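Local coordinates for N2152 (Neocallimastix frontalis, PDB 5U22), which probably hydrolyses glycosidic linkages in rare arabinosyl substrates, as a polyspecific family 39 glycoside hydrolase of a rumen anaerobic fungus, at residues S126-K131 / D169-I174; G217-S222 / C248-D253; I403-S408 / Y416-T421. All coordinates share one frame; numbering follows the deposited sequence.

After the N-terminal strands 23-28 and 31-35, which belong to the beta sandwich, the chain winds through the TIM barrel. Contact 1 joins helix 117-134 to helix 160-174 on the barrel's outer wall, closing a loop of 37 residues that includes strand 139-143. Contact 2 follows, bridging the loops after strands 209-212 and 242-247 across 25 residues that include most of helix 221-235 and strand 242-247 itself. The chain then returns to the sandwich, where contact 3 brings strands 403-408 and 415-422 face to face across only seven residues. The three loops run in series, neither nesting nor crossing; contacts 1 and 3 lie on opposite sides of the chain's centre, their own centres about 50 Å apart.

Contact 1 of 3, residues S126-K131 / D169-I174; sequences SFINDK and DLLRQI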
loop_
_atom_site.group_PDB
_atom_site.type_symbol
_atom_site.label_atom_id
_atom_site.label_comp_id
_atom_site.label_asym_id
_atom_site.label_seq_id
_atom_site.Cartn_x
_atom_site.Cartn_y
_atom_site.Cartn_z
ATOM N N SER A 126 -27.072 9.559 4.330
ATOM C CA SER A 126 -26.682 10.298 5.525
ATOM C C SER A 126 -25.174 10.511 5.573
ATOM O O SER A 126 -24.712 11.604 5.926
ATOM C CB SER A 126 -27.158 9.570 6.782
ATOM O OG SER A 126 -26.668 10.216 7.943
ATOM N N PHE A 127 -24.386 9.494 5.197
ATOM C CA PHE A 127 -22.938 9.676 5.203
ATOM C C PHE A 127 -22.517 10.727 4.180
ATOM O O PHE A 127 -21.669 11.581 4.466
ATOM C CB PHE A 127 -22.196 8.370 4.921
ATOM C CG PHE A 127 -20.746 8.601 4.631
ATOM C CD1 PHE A 127 -19.871 8.912 5.666
ATOM C CD2 PHE A 127 -20.279 8.641 3.321
ATOM C CE1 PHE A 127 -18.536 9.205 5.400
ATOM C CE2 PHE A 127 -18.944 8.934 3.048
ATOM C CZ PHE A 127 -18.073 9.219 4.089
ATOM N N ILE A 128 -23.083 10.660 2.970
ATOM C CA ILE A 128 -22.679 11.589 1.913
ATOM C C ILE A 128 -23.040 13.020 2.282
ATOM O O ILE A 128 -22.299 13.962 1.981
ATOM C CB ILE A 128 -23.302 11.170 0.575
ATOM C CG1 ILE A 128 -22.675 9.854 0.123
ATOM C CG2 ILE A 128 -23.063 12.230 -0.483
ATOM C CD1 ILE A 128 -21.170 9.931 -0.038
ATOM N N ASN A 129 -24.180 13.209 2.940
ATOM C CA ASN A 129 -24.521 14.533 3.450
ATOM C C ASN A 129 -23.450 15.047 4.412
ATOM O O ASN A 129 -22.987 16.189 4.293
ATOM C CB ASN A 129 -25.883 14.490 4.132
ATOM C CG ASN A 129 -26.222 15.791 4.828
ATOM O OD1 ASN A 129 -26.576 16.780 4.181
ATOM N ND2 ASN A 129 -26.124 15.798 6.156
ATOM N N ASP A 130 -23.041 14.210 5.375
ATOM C CA ASP A 130 -22.012 14.628 6.325
ATOM C C ASP A 130 -20.679 14.850 5.631
ATOM O O ASP A 130 -19.925 15.759 5.999
ATOM C CB ASP A 130 -21.855 13.591 7.435
ATOM C CG ASP A 130 -23.086 13.484 8.315
ATOM O OD1 ASP A 130 -23.938 14.399 8.264
ATOM O OD2 ASP A 130 -23.198 12.495 9.067
ATOM N N LYS A 131 -20.364 14.004 4.649
ATOM C CA LYS A 131 -19.158 14.176 3.842
ATOM C C LYS A 131 -19.125 15.552 3.185
ATOM O O LYS A 131 -18.138 16.283 3.301
ATOM C CB LYS A 131 -19.083 13.063 2.794
ATOM C CG LYS A 131 -17.903 13.144 1.829
ATOM C CD LYS A 131 -17.890 11.935 0.898
ATOM C CE LYS A 131 -16.727 11.978 -0.118
ATOM N NZ LYS A 131 -16.954 12.896 -1.262
ATOM N N ASP A 169 -25.044 3.571 -9.060
ATOM C CA ASP A 169 -25.945 4.574 -9.619
ATOM C C ASP A 169 -26.316 5.605 -8.571
ATOM O O ASP A 169 -26.432 6.799 -8.876
ATOM C CB ASP A 169 -27.201 3.912 -10.189
ATOM C CG ASP A 169 -26.913 3.104 -11.448
ATOM O OD1 ASP A 169 -25.796 3.225 -11.981
ATOM O OD2 ASP A 169 -27.801 2.345 -11.898
ATOM N N LEU A 170 -26.512 5.162 -7.327
ATOM C CA LEU A 170 -26.787 6.095 -6.242
ATOM C C LEU A 170 -25.631 7.077 -6.052
ATOM O O LEU A 170 -25.841 8.292 -5.965
ATOM C CB LEU A 170 -27.067 5.320 -4.952
ATOM C CG LEU A 170 -27.127 6.226 -3.711
ATOM C CD1 LEU A 170 -28.333 7.151 -3.789
ATOM C CD2 LEU A 170 -27.148 5.408 -2.438
ATOM N N LEU A 171 -24.398 6.562 -5.996
ATOM C CA LEU A 171 -23.237 7.415 -5.748
ATOM C C LEU A 171 -23.023 8.422 -6.869
ATOM O O LEU A 171 -22.592 9.559 -6.621
ATOM C CB LEU A 171 -21.988 6.550 -5.564
ATOM C CG LEU A 171 -21.971 5.803 -4.222
ATOM C CD1 LEU A 171 -20.793 4.862 -4.122
ATOM C CD2 LEU A 171 -21.965 6.801 -3.070
ATOM N N ARG A 172 -23.287 8.021 -8.113
ATOM C CA ARG A 172 -23.132 8.953 -9.224
ATOM C C ARG A 172 -24.151 10.075 -9.148
ATOM O O ARG A 172 -23.886 11.185 -9.619
ATOM C CB ARG A 172 -23.264 8.227 -10.560
ATOM C CG ARG A 172 -22.098 7.330 -10.919
ATOM C CD ARG A 172 -20.785 8.087 -11.041
ATOM N NE ARG A 172 -19.805 7.285 -11.770
ATOM C CZ ARG A 172 -18.500 7.265 -11.514
ATOM N NH1 ARG A 172 -17.998 7.997 -10.538
ATOM N NH2 ARG A 172 -17.700 6.497 -12.240
ATOM N N GLN A 173 -25.316 9.804 -8.570
ATOM C CA GLN A 173 -26.334 10.832 -8.417
ATOM C C GLN A 173 -26.003 11.782 -7.267
ATOM O O GLN A 173 -26.073 13.005 -7.431
ATOM C CB GLN A 173 -27.704 10.180 -8.204
ATOM N N ILE A 174 -25.637 11.250 -6.095
ATOM C CA ILE A 174 -25.507 12.096 -4.913
ATOM C C ILE A 174 -24.078 12.563 -4.617
ATOM O O ILE A 174 -23.906 13.489 -3.817
ATOM C CB ILE A 174 -26.100 11.413 -3.663
ATOM C CG1 ILE A 174 -25.246 10.218 -3.210
ATOM C CG2 ILE A 174 -27.548 10.981 -3.923
ATOM C CD1 ILE A 174 -25.817 9.510 -1.976
#
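The flat group in this contact is the backbone carbonyl of I174, and a methyl of I128 lies over one of its faces: I128 CG2 stands 3.7 Å from I174 O, well above the plane through CA, C and O of I174. At the side-chain level the two isoleucines cross obliquely. I174 CD1 reaches over the root of the other branch, 3.8 Å from I128 CG1 and nearly as close to I128 CB, while I174 CG1 meets I128 CG2 at 4.0 Å. I174 places CG1 between its backbone N and carbonyl carbon (chi1 70°), a position isoleucine seldom takes inside a helix, which the end of the helix, where I174 is the last residue, probably permits; the extended second torsion then carries CD1 across to I128. I128 sets CG2 anti to its backbone N (chi1, measured to CG1, -68°), which sends that methyl to the I174 carbonyl and leaves the CG1 branch, ending in CD1, to lean toward L171, where I128 CD1 and L171 CD2 are a loose 4.4 Å apart. Helices 117-134 and 160-174, which follow strands 98-102 and 139-143 of the TIM barrel, pack side by side on its outside. Strand 139-143 runs beneath the seam, and its N142 is touched by both I128 and L171. Beta-branched isoleucine suits this place because its two arms meet I174 and L171 separately, and its lack of polar atoms fits the buried position of I128. L170 extends the interface along helix 117-134 to F121 and I124. At the end of helix 160-174 the link turns ionic: the long chain of K131, extended as far as CE, brings NZ to salt bridges with D175 and E178, just beyond that helix.

Contact 2 of 3, residues G217-S222 / C248-D253; sequences GIDGVS and CDENHD. With EDO (1,2-ethanediol), chain C.
Two loops after the C-terminal ends of barrel strands 209-212 and 242-247, where TIM-barrel glycosidases usually hold their active site, meet here; the side chain of E250 lies about 12 Å from a bound BTB molecule. E250 places CG between its backbone N and carbonyl carbon (chi1 61°), which helps bring OE1 back to 3.5 Å from G217 CA; glycine suits the spot because its backbone angles would press any CB against the preceding carbonyl. One water accepts from G217 N and lies 2.8 Å from C248 O, to which it probably donates; a second accepts from I218 N and E250 N and donates to E250 OE1 at 2.6 Å and, weakly, to D249 OD1. D249 OD2 takes N251 N in an Asx turn, the donor above the carboxylate plane. H252 stacks on W281, and its ND1 bonds both hydroxyls of a 1,2-ethanediol, probably from the crystallisation liquor, at 2.9 Å (O1) and 3.2 Å (O2). An alanine here is likely to leave W281 without its stacking mate. D219 OD1 and E250 OE1, 4.3 Å apart, probably repel; K327, salt-bridged to D219 and in a long, weak ion pair with E250, would be expected to offset this in part.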
loop_
_atom_site.group_PDB
_atom_site.type_symbol
_atom_site.label_atom_id
_atom_site.label_comp_id
_atom_site.label_asym_id
_atom_site.label_seq_id
_atom_site.Cartn_x
_atom_site.Cartn_y
_atom_site.Cartn_z
ATOM N N GLY A 217 -0.942 -14.674 0.158
ATOM C CA GLY A 217 0.296 -15.253 -0.336
ATOM C C GLY A 217 0.901 -14.349 -1.386
ATOM O O GLY A 217 0.233 -13.981 -2.355
ATOM N N ILE A 218 2.168 -13.977 -1.211
ATOM C CA ILE A 218 2.736 -12.923 -2.047
ATOM C C ILE A 218 3.178 -13.423 -3.424
ATOM O O ILE A 218 3.298 -12.616 -4.354
ATOM C CB ILE A 218 3.902 -12.262 -1.294
ATOM C CG1 ILE A 218 4.207 -10.886 -1.903
ATOM C CG2 ILE A 218 5.128 -13.181 -1.304
ATOM C CD1 ILE A 218 5.290 -10.107 -1.188
ATOM N N ASP A 219 3.393 -14.733 -3.586
ATOM C CA ASP A 219 3.994 -15.265 -4.813
ATOM C C ASP A 219 3.288 -14.760 -6.071
ATOM O O ASP A 219 3.945 -14.407 -7.062
ATOM C CB ASP A 219 3.968 -16.799 -4.790
ATOM C CG ASP A 219 4.678 -17.387 -3.589
ATOM O OD1 ASP A 219 4.191 -17.222 -2.448
ATOM O OD2 ASP A 219 5.717 -18.040 -3.789
ATOM N N GLY A 220 1.952 -14.740 -6.063
ATOM C CA GLY A 220 1.172 -14.433 -7.249
ATOM C C GLY A 220 0.833 -12.975 -7.466
ATOM O O GLY A 220 0.162 -12.645 -8.452
ATOM N N VAL A 221 1.297 -12.092 -6.576
ATOM C CA VAL A 221 0.888 -10.689 -6.619
ATOM C C VAL A 221 1.214 -10.062 -7.972
ATOM O O VAL A 221 0.356 -9.441 -8.606
ATOM C CB VAL A 221 1.542 -9.907 -5.465
ATOM C CG1 VAL A 221 1.423 -8.394 -5.715
ATOM C CG2 VAL A 221 0.892 -10.307 -4.129
ATOM N N SER A 222 2.457 -10.202 -8.435
ATOM C CA SER A 222 2.821 -9.577 -9.704
ATOM C C SER A 222 2.026 -10.164 -10.866
ATOM O O SER A 222 1.638 -9.435 -11.791
ATOM C CB SER A 222 4.324 -9.722 -9.948
ATOM O OG SER A 222 5.023 -8.999 -8.949
ATOM N N CYS A 248 -0.616 -7.953 2.927
ATOM C CA CYS A 248 0.153 -8.569 4.007
ATOM C C CYS A 248 0.672 -9.907 3.518
ATOM O O CYS A 248 0.052 -10.543 2.666
ATOM C CB CYS A 248 -0.719 -8.775 5.252
ATOM S SG CYS A 248 0.150 -9.285 6.760
ATOM N N ASP A 249 1.818 -10.318 4.056
ATOM C CA ASP A 249 2.265 -11.693 3.892
ATOM C C ASP A 249 1.173 -12.653 4.353
ATOM O O ASP A 249 0.339 -12.311 5.196
ATOM C CB ASP A 249 3.540 -11.932 4.709
ATOM C CG ASP A 249 4.141 -13.291 4.443
ATOM O OD1 ASP A 249 4.824 -13.428 3.412
ATOM O OD2 ASP A 249 3.906 -14.228 5.235
ATOM N N GLU A 250 1.186 -13.875 3.803
ATOM C CA GLU A 250 0.224 -14.890 4.230
ATOM C C GLU A 250 0.238 -15.090 5.741
ATOM O O GLU A 250 -0.811 -15.354 6.344
ATOM C CB GLU A 250 0.498 -16.221 3.513
ATOM C CG GLU A 250 1.883 -16.850 3.787
ATOM C CD GLU A 250 2.364 -17.731 2.634
ATOM O OE1 GLU A 250 2.569 -17.190 1.528
ATOM O OE2 GLU A 250 2.525 -18.961 2.826
ATOM N N ASN A 251 1.402 -14.969 6.376
ATOM C CA ASN A 251 1.490 -14.999 7.838
ATOM C C ASN A 251 1.101 -13.626 8.393
ATOM O O ASN A 251 1.833 -12.644 8.212
ATOM C CB ASN A 251 2.905 -15.390 8.262
ATOM C CG ASN A 251 3.049 -15.547 9.767
ATOM O OD1 ASN A 251 2.181 -15.136 10.537
ATOM N ND2 ASN A 251 4.147 -16.146 10.188
ATOM N N HIS A 252 -0.042 -13.554 9.087
ATOM C CA HIS A 252 -0.520 -12.274 9.619
ATOM C C HIS A 252 0.507 -11.609 10.525
ATOM O O HIS A 252 0.503 -10.384 10.678
ATOM C CB HIS A 252 -1.808 -12.468 10.430
ATOM C CG HIS A 252 -2.932 -13.123 9.682
ATOM N ND1 HIS A 252 -4.112 -13.485 10.299
ATOM C CD2 HIS A 252 -3.063 -13.476 8.381
ATOM C CE1 HIS A 252 -4.924 -14.026 9.408
ATOM N NE2 HIS A 252 -4.305 -14.051 8.241
ATOM N N ASP A 253 1.354 -12.402 11.185
ATOM C CA ASP A 253 2.312 -11.837 12.126
ATOM C C ASP A 253 3.401 -11.016 11.442
ATOM O O ASP A 253 4.146 -10.311 12.129
ATOM C CB ASP A 253 2.942 -12.956 12.958
ATOM C CG ASP A 253 1.946 -13.623 13.878
ATOM O OD1 ASP A 253 0.960 -12.958 14.280
ATOM O OD2 ASP A 253 2.158 -14.812 14.213
HETATM C C1 EDO C . -4.904 -12.434 13.988
HETATM O O1 EDO C . -3.868 -12.764 13.054
HETATM C C2 EDO C . -6.215 -12.265 13.230
HETATM O O2 EDO C . -6.490 -13.472 12.503
HETATM O O HOH W 1 -0.069 -11.979 0.301
HETATM O O HOH W 2 3.049 -14.597 1.550
#

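Contact 3 of 3, residues I403-S408 / Y416-T421; sequences ISVDLS and YRIYIT
V405 and I418 point at each other tip to tip across the interior of the beta sandwich, V405 CG1 standing 3.8 Å from I418 CD1. They belong to strands 403-408 and 415-422, whose segments run roughly antiparallel at 147° with axes 10.1 Å apart, so the two pack face to face through side chains rather than pairing edge to edge. Their backbone partners lie elsewhere: strand 353-359 for the first, strands 341-347 and 368-376 for the second. Beta geometry turns every other residue inward, and all of these, I403, V405 and L407 against Y416, I418 and I420, are apolar or aromatic, as a buried layer requires. I418 keeps CG1 anti to its carbonyl carbon (chi1 -68°), and the nearly extended chain beyond drives CD1 across the gap, where it also meets L407 CD1 at 4.2 Å. L407 slides past I418 in the opposite direction, and past Y416 likewise, one methyl serving each neighbour. Further along, I403 CD1 and I420 CD1 approach to 4.2 Å. D406 and R417, between them, turn away: D406 touches K355 of strand 353-359, while R417 pairs with E374, makes a cation-pi contact with W308 and has Y419 CD1 3.6 Å above the centre of its guanidinium plane. Tyrosine suits position 416 because its ring joins the apolar layer while its hydroxyl bonds to the backbone N of N411. On that ring L407 CD2 arrives obliquely, 3.7 Å from Y416 CD1 and 4.1 Å from Y416 CG.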
loop_
_atom_site.group_PDB
_atom_site.type_symbol
_atom_site.label_atom_id
_atom_site.label_comp_id
_atom_site.label_asym_id
_atom_site.label_seq_id
_atom_site.Cartn_x
_atom_site.Cartn_y
_atom_site.Cartn_z
ATOM N N ILE A 403 28.637 -0.051 -9.817
ATOM C CA ILE A 403 29.230 -0.599 -8.596
ATOM C C ILE A 403 28.408 -1.808 -8.154
ATOM O O ILE A 403 27.238 -1.961 -8.514
ATOM C CB ILE A 403 29.333 0.424 -7.436
ATOM C CG1 ILE A 403 27.966 0.682 -6.792
ATOM C CG2 ILE A 403 29.966 1.734 -7.909
ATOM C CD1 ILE A 403 28.021 1.642 -5.627
ATOM N N SER A 404 29.047 -2.693 -7.396
ATOM C CA SER A 404 28.363 -3.799 -6.733
ATOM C C SER A 404 28.623 -3.686 -5.242
ATOM O O SER A 404 29.780 -3.584 -4.815
ATOM C CB SER A 404 28.831 -5.171 -7.242
ATOM O OG SER A 404 28.445 -5.376 -8.589
ATOM N N VAL A 405 27.551 -3.698 -4.460
ATOM C CA VAL A 405 27.612 -3.523 -3.011
ATOM C C VAL A 405 27.222 -4.854 -2.373
ATOM O O VAL A 405 26.111 -5.352 -2.603
ATOM C CB VAL A 405 26.691 -2.377 -2.556
ATOM C CG1 VAL A 405 26.679 -2.249 -1.037
ATOM C CG2 VAL A 405 27.126 -1.055 -3.185
ATOM N N ASP A 406 28.136 -5.446 -1.597
ATOM C CA ASP A 406 27.902 -6.742 -0.961
ATOM C C ASP A 406 27.482 -6.582 0.497
ATOM O O ASP A 406 28.070 -5.789 1.238
ATOM C CB ASP A 406 29.156 -7.620 -0.994
ATOM C CG ASP A 406 29.698 -7.822 -2.386
ATOM O OD1 ASP A 406 28.902 -7.994 -3.319
ATOM O OD2 ASP A 406 30.935 -7.808 -2.544
ATOM N N LEU A 407 26.485 -7.367 0.913
ATOM C CA LEU A 407 26.080 -7.469 2.312
ATOM C C LEU A 407 26.202 -8.918 2.756
ATOM O O LEU A 407 25.650 -9.811 2.105
ATOM C CB LEU A 407 24.644 -6.997 2.533
ATOM C CG LEU A 407 24.316 -5.507 2.488
ATOM C CD1 LEU A 407 24.439 -4.965 1.074
ATOM C CD2 LEU A 407 22.895 -5.314 3.018
ATOM N N SER A 408 26.897 -9.143 3.870
ATOM C CA SER A 408 27.060 -10.474 4.438
ATOM C C SER A 408 26.085 -10.703 5.589
ATOM O O SER A 408 25.588 -9.763 6.214
ATOM C CB SER A 408 28.495 -10.678 4.935
ATOM O OG SER A 408 29.346 -10.970 3.850
ATOM N N TYR A 416 16.680 -3.450 4.602
ATOM C CA TYR A 416 17.999 -2.936 4.250
ATOM C C TYR A 416 17.881 -1.692 3.386
ATOM O O TYR A 416 16.932 -1.544 2.617
ATOM C CB TYR A 416 18.823 -3.990 3.515
ATOM C CG TYR A 416 19.043 -5.234 4.353
ATOM C CD1 TYR A 416 20.012 -5.264 5.349
ATOM C CD2 TYR A 416 18.276 -6.370 4.155
ATOM C CE1 TYR A 416 20.216 -6.403 6.113
ATOM C CE2 TYR A 416 18.464 -7.494 4.921
ATOM C CZ TYR A 416 19.437 -7.509 5.890
ATOM O OH TYR A 416 19.614 -8.639 6.654
ATOM N N ARG A 417 18.862 -0.793 3.508
ATOM C CA ARG A 417 18.926 0.349 2.602
ATOM C C ARG A 417 20.363 0.580 2.166
ATOM O O ARG A 417 21.289 0.497 2.979
ATOM C CB ARG A 417 18.385 1.645 3.226
ATOM C CG ARG A 417 18.374 2.801 2.230
ATOM C CD ARG A 417 17.637 4.048 2.729
ATOM N NE ARG A 417 18.329 4.738 3.824
ATOM C CZ ARG A 417 17.974 5.932 4.295
ATOM N NH1 ARG A 417 16.940 6.592 3.768
ATOM N NH2 ARG A 417 18.659 6.473 5.291
ATOM N N ILE A 418 20.544 0.870 0.877
ATOM C CA ILE A 418 21.804 1.398 0.366
ATOM C C ILE A 418 21.538 2.829 -0.079
ATOM O O ILE A 418 20.666 3.068 -0.921
ATOM C CB ILE A 418 22.350 0.537 -0.782
ATOM C CG1 ILE A 418 22.768 -0.821 -0.231
ATOM C CG2 ILE A 418 23.532 1.239 -1.457
ATOM C CD1 ILE A 418 22.952 -1.872 -1.285
ATOM N N TYR A 419 22.259 3.782 0.514
ATOM C CA TYR A 419 22.053 5.207 0.268
ATOM C C TYR A 419 23.336 5.773 -0.317
ATOM O O TYR A 419 24.385 5.727 0.336
ATOM C CB TYR A 419 21.688 5.928 1.570
ATOM C CG TYR A 419 20.975 7.255 1.401
ATOM C CD1 TYR A 419 19.590 7.309 1.295
ATOM C CD2 TYR A 419 21.681 8.450 1.390
ATOM C CE1 TYR A 419 18.926 8.522 1.157
ATOM C CE2 TYR A 419 21.023 9.679 1.246
ATOM C CZ TYR A 419 19.647 9.702 1.131
ATOM O OH TYR A 419 18.975 10.904 1.001
ATOM N N ILE A 420 23.258 6.311 -1.533
ATOM C CA ILE A 420 24.441 6.695 -2.297
ATOM C C ILE A 420 24.435 8.204 -2.489
ATOM O O ILE A 420 23.478 8.764 -3.034
ATOM C CB ILE A 420 24.496 5.981 -3.662
ATOM C CG1 ILE A 420 24.346 4.470 -3.484
ATOM C CG2 ILE A 420 25.773 6.324 -4.400
ATOM C CD1 ILE A 420 24.403 3.705 -4.799
ATOM N N THR A 421 25.518 8.856 -2.075
ATOM C CA THR A 421 25.681 10.297 -2.232
ATOM C C THR A 421 27.039 10.578 -2.863
ATOM O O THR A 421 27.829 9.667 -3.122
ATOM C CB THR A 421 25.548 11.027 -0.885
ATOM O OG1 THR A 421 26.422 10.428 0.082
ATOM C CG2 THR A 421 24.120 10.954 -0.379
#